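Pyridoxamine 5'-phosphate oxidase-related, FMN-binding (Mycobacterium smegmatis, PDB 3F7E) probably acts as a coenzyme F420-dependent reductase of the FMN-binding split-barrel family, reducing carbon-carbon double bonds as aflatoxin reductases do. Local coordinates at residues R75-R80 / T124-Q129; E9-R14 / V67-N72; G40-F45 / V120-A125. All blocks are in the same frame, centred on the assembly; numbering follows the deposited sequence.

Contact 1. Residues R75-R80 / T124-Q129; sequences RYLEVR and TAFSKQ
Tyr76 places its CG between its backbone N and carbonyl carbon (chi1 64°), and the ring lies against the residue just past the partner strand, with Lys128 O 3.5 Å above one face and toward its rim. The side chain of Phe126, whose CG stands anti to the carbonyl carbon (chi1 -63°), lies beside that of Val79, pointing the same way, and Phe126 CE2 is 3.8 Å from both Val79 CG1 and Val79 CG2. Leu77 crosses the same ring, each methyl about 4.1 Å from Phe126 CD2. Between these groups the antiparallel backbones pair Glu78 with Ser127, Glu78 N donating to Ser127 O at 2.8 Å and Ser127 N returning a bond to Glu78 O.

The polar side chains of Glu78 and Ser127 meet through water: one molecule donates to Glu78 OE1 and is hydrogen-bonded to Ser127 OG, while another joins Glu78 OE2 to Tyr76 OH. Val31 of the second subunit packs on Glu78, so this polar face borders the dimer interface. On the opposite face, Val2, Val4 and Pro5 cover Phe126.

At the far end Arg80 N binds Ala125 O, and Arg80 O is gripped by two amides, Thr124 N at 2.7 Å and Ala125 N at 3.3 Å, both arriving from the same face of its carbonyl plane. Arg80 NH2 lies 3.6 Å from Ala125 CB. Two consecutive residues, Thr124 and Ala125, thus face one, the definition of a classic beta bulge, here set between neighbouring antiparallel strands of the split-barrel sheet.

Contact 2. Residues E9-R14 / V67-N72; sequences ESLLER and VIDPDN
Val67, near the end of its strand, meets the helix at 9-13 through one methyl: in one of its two modelled conformers, Val67 CG1 lies 4.2 Å from Leu12 CD2 and 4.4 Å from Leu11 CB. Leu77 of the adjoining strand touches all three side chains and extends this apolar patch.

Asp69 follows where the strand gives way to the loop. Its CB is 4.1 Å from Leu11 CD2, the two side chains crossing at about a right angle. CG stands anti to the backbone N (chi1 -176°), and the two carboxylate oxygens have different partners. Asp69 OD1 takes a salt bridge from Arg14 NH2 at 2.9 Å; the oxygen sits in the guanidinium plane, yet the donor approaches from above the carboxylate, the two planes being 73° apart. Asp69 OD2 instead accepts from Asp71 N and Asn72 N, each at 2.9 Å, which fixes the turn of the chain after it.

Pro70 reaches tip to tip with Arg14, its CD 3.5 Å from Arg14 NH1. Asp71 joins through a water that accepts from Arg14 NH1 and donates to both Asp69 OD2 and Asp71 OD2, so the arginine is tied to the loop directly and through solvent. Asp71 N closes an Asx turn on Asp69 OD2, and Asn72 N extends it to an Asx motif, at the exit of a strand against which the N-terminal helix is docked.

Contact 3. Residues G40-F45 / V120-A125; sequences GEVLRF and VVRPTA
Two neighbouring antiparallel strands of the split-barrel sheet, 43-48 and 116-127, meet in this contact, which also takes in the residues leading into the first of them. Leu43 and Val121 form a hydrogen-bonded pair: Leu43 N donates to Val121 O at 2.9 Å and Val121 N to Leu43 O at 2.8 Å, the second bond nearly straight at 171°. Arg44 and Val120 follow as a non-hydrogen-bonded pair, and the CA of Val120 makes a longer CH contact with Leu43 O.

The side chains divide between the two faces of the sheet. On that of Leu43 and Val121, Val121 CG2 reaches the edge of the Phe45 ring, 3.8 Å from CE1 and near the ring plane, so the methyl meets the rim. Met65 lies against Leu43 and Phe45, and Val63 against Val121, continuing this apolar layer across the barrel interior.

On the other face Val42 lies obliquely across Val120, with Val42 CG2 3.8 Å from Val120 CG1. Its second methyl, CG1, which is anti to the carbonyl carbon (chi1 -64°), sits over one face of the Arg122 guanidinium, 3.6 Å from Arg122 NH2 and toward the rim. Arg44 runs beside Val120 with its chain extended as far as NE. Before the strand begins, Glu41 O comes within 3.3 Å of Pro123 CD.

The strongest polar partners of the two arginines lie outside the segments: Glu84 for Arg122 and Asp39 for Arg44. Across the contact, valine methyls lie against guanidinium atoms, one over the face of Arg122 and another near Arg44 NE, while the charge is probably offset by those two carboxylates; backbone hydrogen bonds and the buried aliphatic and aromatic layer hold the strands together.

All three contacts reach one antiparallel sheet, in which strands 62-68, 76-88, 116-127 and 43-48 lie next to one another in that order. Contacts 1 and 3 share Thr124 and Ala125 on strand 116-127, whose two neighbours they join to it; their centres are about 12 Å apart. Contact 2 attaches the N-terminal helix 9-13 to the end of strand 62-68, its centre about 11 Å from that of contact 1 and about 16 Å from that of contact 3. Along the chain contact 2 closes before contact 1 opens, whereas contacts 2 and 3 interleave. Sequence-distant segments are thereby gathered into a single barrel.

Contact 1. Residues R75-R80 / T124-Q129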
loop_
_atom_site.group_PDB
_atom_site.type_symbol
_atom_site.label_atom_id
_atom_site.label_comp_id
_atom_site.label_asym_id
_atom_site.label_seq_id
_atom_site.Cartn_x
_atom_site.Cartn_y
_atom_site.Cartn_z
ATOM N N ARG A 75 -10.706 4.645 -9.701
ATOM C CA ARG A 75 -11.456 3.516 -9.137
ATOM C C ARG A 75 -10.533 2.711 -8.194
ATOM O O ARG A 75 -9.549 2.123 -8.662
ATOM C CB ARG A 75 -11.911 2.632 -10.272
ATOM C CG ARG A 75 -12.636 1.476 -9.773
ATOM C CD ARG A 75 -13.357 0.828 -10.902
ATOM N NE ARG A 75 -14.111 -0.320 -10.431
ATOM C CZ ARG A 75 -15.324 -0.263 -9.877
ATOM N NH1 ARG A 75 -15.980 0.890 -9.768
ATOM N NH2 ARG A 75 -15.917 -1.379 -9.461
ATOM N N TYR A 76 -10.850 2.662 -6.885
ATOM C CA TYR A 76 -9.954 2.044 -5.919
ATOM C C TYR A 76 -10.731 1.598 -4.695
ATOM O O TYR A 76 -11.901 2.033 -4.494
ATOM C CB TYR A 76 -8.848 3.023 -5.518
ATOM C CG TYR A 76 -9.322 4.260 -4.814
ATOM C CD1 TYR A 76 -9.596 4.243 -3.442
ATOM C CD2 TYR A 76 -9.436 5.471 -5.498
ATOM C CE1 TYR A 76 -10.009 5.388 -2.770
ATOM C CE2 TYR A 76 -9.854 6.633 -4.828
ATOM C CZ TYR A 76 -10.123 6.569 -3.467
ATOM O OH TYR A 76 -10.514 7.712 -2.811
ATOM N N LEU A 77 -10.064 0.823 -3.824
ATOM C CA LEU A 77 -10.773 0.332 -2.608
ATOM C C LEU A 77 -9.702 0.178 -1.548
ATOM O O LEU A 77 -8.682 -0.496 -1.767
ATOM C CB LEU A 77 -11.527 -0.979 -2.825
ATOM C CG LEU A 77 -12.376 -1.469 -1.652
ATOM C CD1 LEU A 77 -13.522 -0.490 -1.374
ATOM C CD2 LEU A 77 -12.965 -2.829 -1.938
ATOM N N GLU A 78 -9.985 0.786 -0.391
ATOM C CA GLU A 78 -9.148 0.682 0.806
ATOM C C GLU A 78 -9.901 -0.124 1.845
ATOM O O GLU A 78 -11.028 0.233 2.204
ATOM C CB GLU A 78 -8.839 2.084 1.359
ATOM C CG GLU A 78 -8.098 2.967 0.374
ATOM C CD GLU A 78 -8.160 4.420 0.720
ATOM O OE1 GLU A 78 -8.642 4.742 1.825
ATOM O OE2 GLU A 78 -7.724 5.265 -0.107
ATOM N N VAL A 79 -9.286 -1.209 2.329
ATOM C CA VAL A 79 -9.923 -2.117 3.292
ATOM C C VAL A 79 -9.149 -2.117 4.601
ATOM O O VAL A 79 -8.019 -2.542 4.619
ATOM C CB VAL A 79 -9.945 -3.582 2.768
ATOM C CG1 VAL A 79 -10.762 -4.508 3.708
ATOM C CG2 VAL A 79 -10.508 -3.663 1.321
ATOM N N ARG A 80 -9.742 -1.681 5.704
ATOM C CA ARG A 80 -9.093 -1.859 7.023
ATOM C C ARG A 80 -9.683 -3.115 7.658
ATOM O O ARG A 80 -10.832 -3.475 7.367
ATOM C CB ARG A 80 -9.294 -0.624 7.894
ATOM C CG ARG A 80 -8.512 0.588 7.378
ATOM C CD ARG A 80 -9.186 1.897 7.753
ATOM N NE ARG A 80 -9.346 1.988 9.193
ATOM C CZ ARG A 80 -10.355 2.623 9.794
ATOM N NH1 ARG A 80 -10.421 2.615 11.123
ATOM N NH2 ARG A 80 -11.316 3.249 9.080
ATOM N N THR A 124 -13.031 -4.421 8.697
ATOM C CA THR A 124 -13.714 -3.542 9.657
ATOM C C THR A 124 -14.194 -2.254 9.001
ATOM O O THR A 124 -15.069 -1.590 9.545
ATOM C CB THR A 124 -12.792 -3.173 10.832
ATOM O OG1 THR A 124 -11.606 -2.598 10.291
ATOM C CG2 THR A 124 -12.465 -4.388 11.700
ATOM N N ALA A 125 -13.656 -1.903 7.831
ATOM C CA ALA A 125 -14.028 -0.654 7.160
ATOM C C ALA A 125 -13.602 -0.711 5.694
ATOM O O ALA A 125 -12.611 -1.358 5.346
ATOM C CB ALA A 125 -13.382 0.574 7.847
ATOM N N PHE A 126 -14.367 -0.004 4.867
ATOM C CA PHE A 126 -14.064 0.193 3.457
ATOM C C PHE A 126 -14.139 1.672 3.105
ATOM O O PHE A 126 -15.011 2.389 3.590
ATOM C CB PHE A 126 -15.079 -0.532 2.570
ATOM C CG PHE A 126 -15.086 -2.012 2.736
ATOM C CD1 PHE A 126 -15.954 -2.628 3.630
ATOM C CD2 PHE A 126 -14.210 -2.805 1.994
ATOM C CE1 PHE A 126 -15.977 -4.004 3.765
ATOM C CE2 PHE A 126 -14.214 -4.210 2.133
ATOM C CZ PHE A 126 -15.114 -4.799 3.027
ATOM N N SER A 127 -13.266 2.110 2.193
ATOM C CA SER A 127 -13.373 3.449 1.619
ATOM C C SER A 127 -12.978 3.418 0.150
ATOM O O SER A 127 -12.006 2.786 -0.225
ATOM C CB SER A 127 -12.454 4.450 2.333
ATOM O OG SER A 127 -12.629 5.743 1.768
ATOM N N LYS A 128 -13.756 4.124 -0.666
ATOM C CA LYS A 128 -13.480 4.236 -2.098
ATOM C C LYS A 128 -13.535 5.704 -2.572
ATOM O O LYS A 128 -13.632 5.993 -3.780
ATOM C CB LYS A 128 -14.381 3.312 -2.946
ATOM C CG LYS A 128 -15.905 3.318 -2.640
ATOM C CD LYS A 128 -16.573 4.617 -3.055
ATOM C CE LYS A 128 -18.061 4.588 -2.728
ATOM N NZ LYS A 128 -18.760 5.893 -3.024
ATOM N N GLN A 129 -13.465 6.628 -1.616
ATOM C CA GLN A 129 -13.414 8.067 -1.915
ATOM C C GLN A 129 -12.605 8.856 -0.885
ATOM O O GLN A 129 -12.256 8.349 0.178
ATOM C CB GLN A 129 -14.820 8.654 -2.054
ATOM C CG GLN A 129 -15.655 8.654 -0.775
ATOM C CD GLN A 129 -17.116 8.983 -1.031
ATOM O OE1 GLN A 129 -17.832 9.426 -0.130
ATOM N NE2 GLN A 129 -17.566 8.765 -2.260
HETATM O O HOH W 1 -12.988 4.789 -6.240
HETATM O O HOH W 2 -8.927 7.738 -0.412
HETATM O O HOH W 3 -10.177 6.882 2.121
#

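Contact 2. Residues E9-R14 / V67-N72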
loop_
_atom_site.group_PDB
_atom_site.type_symbol
_atom_site.label_atom_id
_atom_site.label_comp_id
_atom_site.label_asym_id
_atom_site.label_seq_id
_atom_site.Cartn_x
_atom_site.Cartn_y
_atom_site.Cartn_z
ATOM N N GLU A 9 -17.057 -4.528 -4.813
ATOM C CA GLU A 9 -16.616 -5.868 -4.501
ATOM C C GLU A 9 -15.891 -6.488 -5.700
ATOM O O GLU A 9 -15.026 -7.339 -5.525
ATOM C CB GLU A 9 -17.777 -6.754 -4.036
ATOM C CG GLU A 9 -17.327 -8.050 -3.403
ATOM C CD GLU A 9 -18.378 -8.793 -2.591
ATOM O OE1 GLU A 9 -18.064 -9.900 -2.163
ATOM O OE2 GLU A 9 -19.522 -8.299 -2.429
ATOM N N SER A 10 -16.248 -6.032 -6.903
ATOM C CA SER A 10 -15.595 -6.470 -8.121
ATOM C C SER A 10 -14.071 -6.326 -8.083
ATOM O O SER A 10 -13.370 -7.162 -8.669
ATOM C CB SER A 10 -16.166 -5.698 -9.305
ATOM O OG SER A 10 -16.205 -4.315 -9.020
ATOM N N LEU A 11 -13.561 -5.276 -7.420
ATOM C CA LEU A 11 -12.113 -5.041 -7.305
ATOM C C LEU A 11 -11.481 -6.154 -6.500
ATOM O O LEU A 11 -10.387 -6.583 -6.829
ATOM C CB LEU A 11 -11.763 -3.669 -6.695
ATOM C CG LEU A 11 -11.856 -2.460 -7.621
ATOM C CD1 LEU A 11 -11.723 -1.194 -6.807
ATOM C CD2 LEU A 11 -10.773 -2.548 -8.703
ATOM N N LEU A 12 -12.184 -6.662 -5.488
ATOM C CA LEU A 12 -11.652 -7.736 -4.663
ATOM C C LEU A 12 -11.733 -9.083 -5.345
ATOM O O LEU A 12 -11.070 -10.020 -4.919
ATOM C CB LEU A 12 -12.381 -7.799 -3.330
ATOM C CG LEU A 12 -12.253 -6.544 -2.470
ATOM C CD1 LEU A 12 -13.056 -6.734 -1.187
ATOM C CD2 LEU A 12 -10.781 -6.227 -2.123
ATOM N N GLU A 13 -12.583 -9.197 -6.379
ATOM C CA GLU A 13 -12.689 -10.453 -7.130
ATOM C C GLU A 13 -11.654 -10.622 -8.237
ATOM O O GLU A 13 -11.504 -11.696 -8.832
ATOM C CB GLU A 13 -14.109 -10.589 -7.705
ATOM C CG GLU A 13 -15.134 -10.815 -6.577
ATOM C CD GLU A 13 -16.574 -10.933 -7.066
ATOM O OE1 GLU A 13 -16.827 -10.708 -8.253
ATOM O OE2 GLU A 13 -17.466 -11.248 -6.252
ATOM N N ARG A 14 -10.952 -9.540 -8.527
ATOM C CA ARG A 14 -9.980 -9.520 -9.607
ATOM C C ARG A 14 -8.576 -9.887 -9.122
ATOM O O ARG A 14 -8.228 -9.635 -7.948
ATOM C CB ARG A 14 -9.963 -8.138 -10.264
ATOM C CG ARG A 14 -11.265 -7.856 -11.032
ATOM C CD ARG A 14 -11.379 -6.418 -11.478
ATOM N NE ARG A 14 -10.320 -6.030 -12.412
ATOM C CZ ARG A 14 -10.120 -4.788 -12.856
ATOM N NH1 ARG A 14 -9.109 -4.517 -13.691
ATOM N NH2 ARG A 14 -10.926 -3.804 -12.467
ATOM N N VAL A 67 -6.137 -1.456 -2.942
ATOM C CA VAL A 67 -6.164 -2.040 -4.277
ATOM C C VAL A 67 -6.674 -0.945 -5.206
ATOM O O VAL A 67 -7.611 -0.215 -4.867
ATOM C CB VAL A 67 -6.958 -3.398 -4.316
ATOM C CG1 VAL A 67 -8.391 -3.214 -3.868
ATOM C CG2 VAL A 67 -6.883 -4.066 -5.691
ATOM N N ILE A 68 -6.008 -0.795 -6.349
ATOM C CA ILE A 68 -6.393 0.205 -7.326
ATOM C C ILE A 68 -6.642 -0.446 -8.672
ATOM O O ILE A 68 -5.959 -1.400 -9.050
ATOM C CB ILE A 68 -5.346 1.364 -7.398
ATOM C CG1 ILE A 68 -5.863 2.558 -8.209
ATOM C CG2 ILE A 68 -3.982 0.872 -7.923
ATOM C CD1 ILE A 68 -5.018 3.816 -8.024
ATOM N N ASP A 69 -7.647 0.041 -9.395
ATOM C CA ASP A 69 -7.878 -0.439 -10.750
ATOM C C ASP A 69 -6.628 -0.073 -11.582
ATOM O O ASP A 69 -6.168 1.067 -11.524
ATOM C CB ASP A 69 -9.159 0.204 -11.294
ATOM C CG ASP A 69 -9.542 -0.306 -12.671
ATOM O OD1 ASP A 69 -10.579 -0.980 -12.799
ATOM O OD2 ASP A 69 -8.767 -0.038 -13.617
ATOM N N PRO A 70 -6.067 -1.049 -12.323
ATOM C CA PRO A 70 -4.791 -0.786 -13.012
ATOM C C PRO A 70 -4.892 0.179 -14.186
ATOM O O PRO A 70 -3.871 0.720 -14.636
ATOM C CB PRO A 70 -4.363 -2.176 -13.496
ATOM C CG PRO A 70 -5.682 -2.941 -13.626
ATOM C CD PRO A 70 -6.501 -2.456 -12.473
ATOM N N ASP A 71 -6.106 0.410 -14.675
ATOM C CA ASP A 71 -6.324 1.209 -15.882
ATOM C C ASP A 71 -7.050 2.524 -15.621
ATOM O O ASP A 71 -6.902 3.491 -16.384
ATOM C CB ASP A 71 -7.037 0.356 -16.941
ATOM C CG ASP A 71 -6.349 -1.001 -17.135
ATOM O OD1 ASP A 71 -5.129 -1.008 -17.348
ATOM O OD2 ASP A 71 -7.002 -2.070 -17.029
ATOM N N ASN A 72 -7.858 2.554 -14.564
ATOM C CA ASN A 72 -8.444 3.823 -14.105
ATOM C C ASN A 72 -8.172 4.080 -12.645
ATOM O O ASN A 72 -8.872 3.523 -11.782
ATOM C CB ASN A 72 -9.945 3.891 -14.286
ATOM C CG ASN A 72 -10.541 5.194 -13.717
ATOM O OD1 ASN A 72 -9.816 6.162 -13.369
ATOM N ND2 ASN A 72 -11.828 5.224 -13.590
HETATM O O HOH W 4 -9.202 -2.181 -15.346
#

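Contact 3. Residues G40-F45 / V120-A125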
loop_
_atom_site.group_PDB
_atom_site.type_symbol
_atom_site.label_atom_id
_atom_site.label_comp_id
_atom_site.label_asym_id
_atom_site.label_seq_id
_atom_site.Cartn_x
_atom_site.Cartn_y
_atom_site.Cartn_z
ATOM N N GLY A 40 -15.726 -13.302 -0.231
ATOM C CA GLY A 40 -16.986 -12.585 0.050
ATOM C C GLY A 40 -17.113 -12.136 1.500
ATOM O O GLY A 40 -17.989 -11.322 1.838
ATOM N N GLU A 41 -16.246 -12.672 2.359
ATOM C CA GLU A 41 -16.277 -12.372 3.798
ATOM C C GLU A 41 -14.908 -11.990 4.382
ATOM O O GLU A 41 -14.810 -11.040 5.133
ATOM C CB GLU A 41 -16.872 -13.543 4.565
ATOM C CG GLU A 41 -18.284 -13.860 4.040
ATOM C CD GLU A 41 -18.995 -14.925 4.786
ATOM O OE1 GLU A 41 -18.435 -15.457 5.775
ATOM O OE2 GLU A 41 -20.143 -15.217 4.371
ATOM N N VAL A 42 -13.871 -12.737 4.020
ATOM C CA VAL A 42 -12.525 -12.493 4.545
ATOM C C VAL A 42 -11.509 -12.478 3.414
ATOM O O VAL A 42 -11.705 -13.072 2.346
ATOM C CB VAL A 42 -12.131 -13.532 5.644
ATOM C CG1 VAL A 42 -13.040 -13.412 6.864
ATOM C CG2 VAL A 42 -12.048 -14.941 5.107
ATOM N N LEU A 43 -10.416 -11.768 3.669
ATOM C CA LEU A 43 -9.219 -11.759 2.807
ATOM C C LEU A 43 -8.225 -12.774 3.350
ATOM O O LEU A 43 -8.073 -12.908 4.572
ATOM C CB LEU A 43 -8.551 -10.373 2.853
ATOM C CG LEU A 43 -9.363 -9.246 2.192
ATOM C CD1 LEU A 43 -8.907 -7.862 2.702
ATOM C CD2 LEU A 43 -9.295 -9.331 0.657
ATOM N N ARG A 44 -7.535 -13.477 2.456
ATOM C CA ARG A 44 -6.471 -14.401 2.866
ATOM C C ARG A 44 -5.177 -14.074 2.117
ATOM O O ARG A 44 -5.212 -13.756 0.908
ATOM C CB ARG A 44 -6.888 -15.850 2.597
ATOM C CG ARG A 44 -7.963 -16.340 3.533
ATOM C CD ARG A 44 -8.349 -17.812 3.212
ATOM N NE ARG A 44 -9.225 -18.406 4.229
ATOM C CZ ARG A 44 -10.547 -18.287 4.226
ATOM N NH1 ARG A 44 -11.166 -17.636 3.247
ATOM N NH2 ARG A 44 -11.251 -18.819 5.210
ATOM N N PHE A 45 -4.061 -14.179 2.850
ATOM C CA PHE A 45 -2.713 -13.909 2.338
ATOM C C PHE A 45 -1.787 -15.067 2.678
ATOM O O PHE A 45 -2.015 -15.768 3.656
ATOM C CB PHE A 45 -2.136 -12.640 2.990
ATOM C CG PHE A 45 -3.029 -11.435 2.862
ATOM C CD1 PHE A 45 -4.059 -11.178 3.798
ATOM C CD2 PHE A 45 -2.865 -10.560 1.797
ATOM C CE1 PHE A 45 -4.876 -10.067 3.660
ATOM C CE2 PHE A 45 -3.673 -9.457 1.658
ATOM C CZ PHE A 45 -4.688 -9.208 2.581
ATOM N N VAL A 120 -5.657 -14.680 7.825
ATOM C CA VAL A 120 -7.079 -14.461 7.540
ATOM C C VAL A 120 -7.512 -13.135 8.159
ATOM O O VAL A 120 -7.383 -12.960 9.380
ATOM C CB VAL A 120 -7.939 -15.614 8.132
ATOM C CG1 VAL A 120 -9.368 -15.425 7.724
ATOM C CG2 VAL A 120 -7.386 -16.956 7.665
ATOM N N VAL A 121 -7.988 -12.208 7.325
ATOM C CA VAL A 121 -8.327 -10.853 7.750
ATOM C C VAL A 121 -9.817 -10.587 7.522
ATOM O O VAL A 121 -10.336 -10.776 6.415
ATOM C CB VAL A 121 -7.513 -9.811 6.938
ATOM C CG1 VAL A 121 -8.023 -8.384 7.162
ATOM C CG2 VAL A 121 -6.029 -9.934 7.269
ATOM N N ARG A 122 -10.495 -10.151 8.579
ATOM C CA ARG A 122 -11.897 -9.760 8.504
ATOM C C ARG A 122 -11.989 -8.241 8.409
ATOM O O ARG A 122 -11.504 -7.539 9.288
ATOM C CB ARG A 122 -12.673 -10.256 9.710
ATOM C CG ARG A 122 -14.175 -9.904 9.594
ATOM C CD ARG A 122 -15.016 -10.651 10.588
ATOM N NE ARG A 122 -14.835 -12.089 10.436
ATOM C CZ ARG A 122 -15.568 -12.854 9.632
ATOM N NH1 ARG A 122 -16.584 -12.332 8.931
ATOM N NH2 ARG A 122 -15.309 -14.152 9.561
ATOM N N PRO A 123 -12.587 -7.717 7.322
ATOM C CA PRO A 123 -12.729 -6.276 7.190
ATOM C C PRO A 123 -13.498 -5.617 8.326
ATOM O O PRO A 123 -14.515 -6.160 8.809
ATOM C CB PRO A 123 -13.464 -6.106 5.850
ATOM C CG PRO A 123 -13.070 -7.325 5.061
ATOM C CD PRO A 123 -13.096 -8.408 6.119
ATOM N N THR A 124 -13.031 -4.421 8.697
ATOM C CA THR A 124 -13.714 -3.542 9.657
ATOM C C THR A 124 -14.194 -2.254 9.001
ATOM O O THR A 124 -15.069 -1.590 9.545
ATOM C CB THR A 124 -12.792 -3.173 10.832
ATOM O OG1 THR A 124 -11.606 -2.598 10.291
ATOM C CG2 THR A 124 -12.465 -4.388 11.700
ATOM N N ALA A 125 -13.656 -1.903 7.831
ATOM C CA ALA A 125 -14.028 -0.654 7.160
ATOM C C ALA A 125 -13.602 -0.711 5.694
ATOM O O ALA A 125 -12.611 -1.358 5.346
ATOM C CB ALA A 125 -13.382 0.574 7.847
#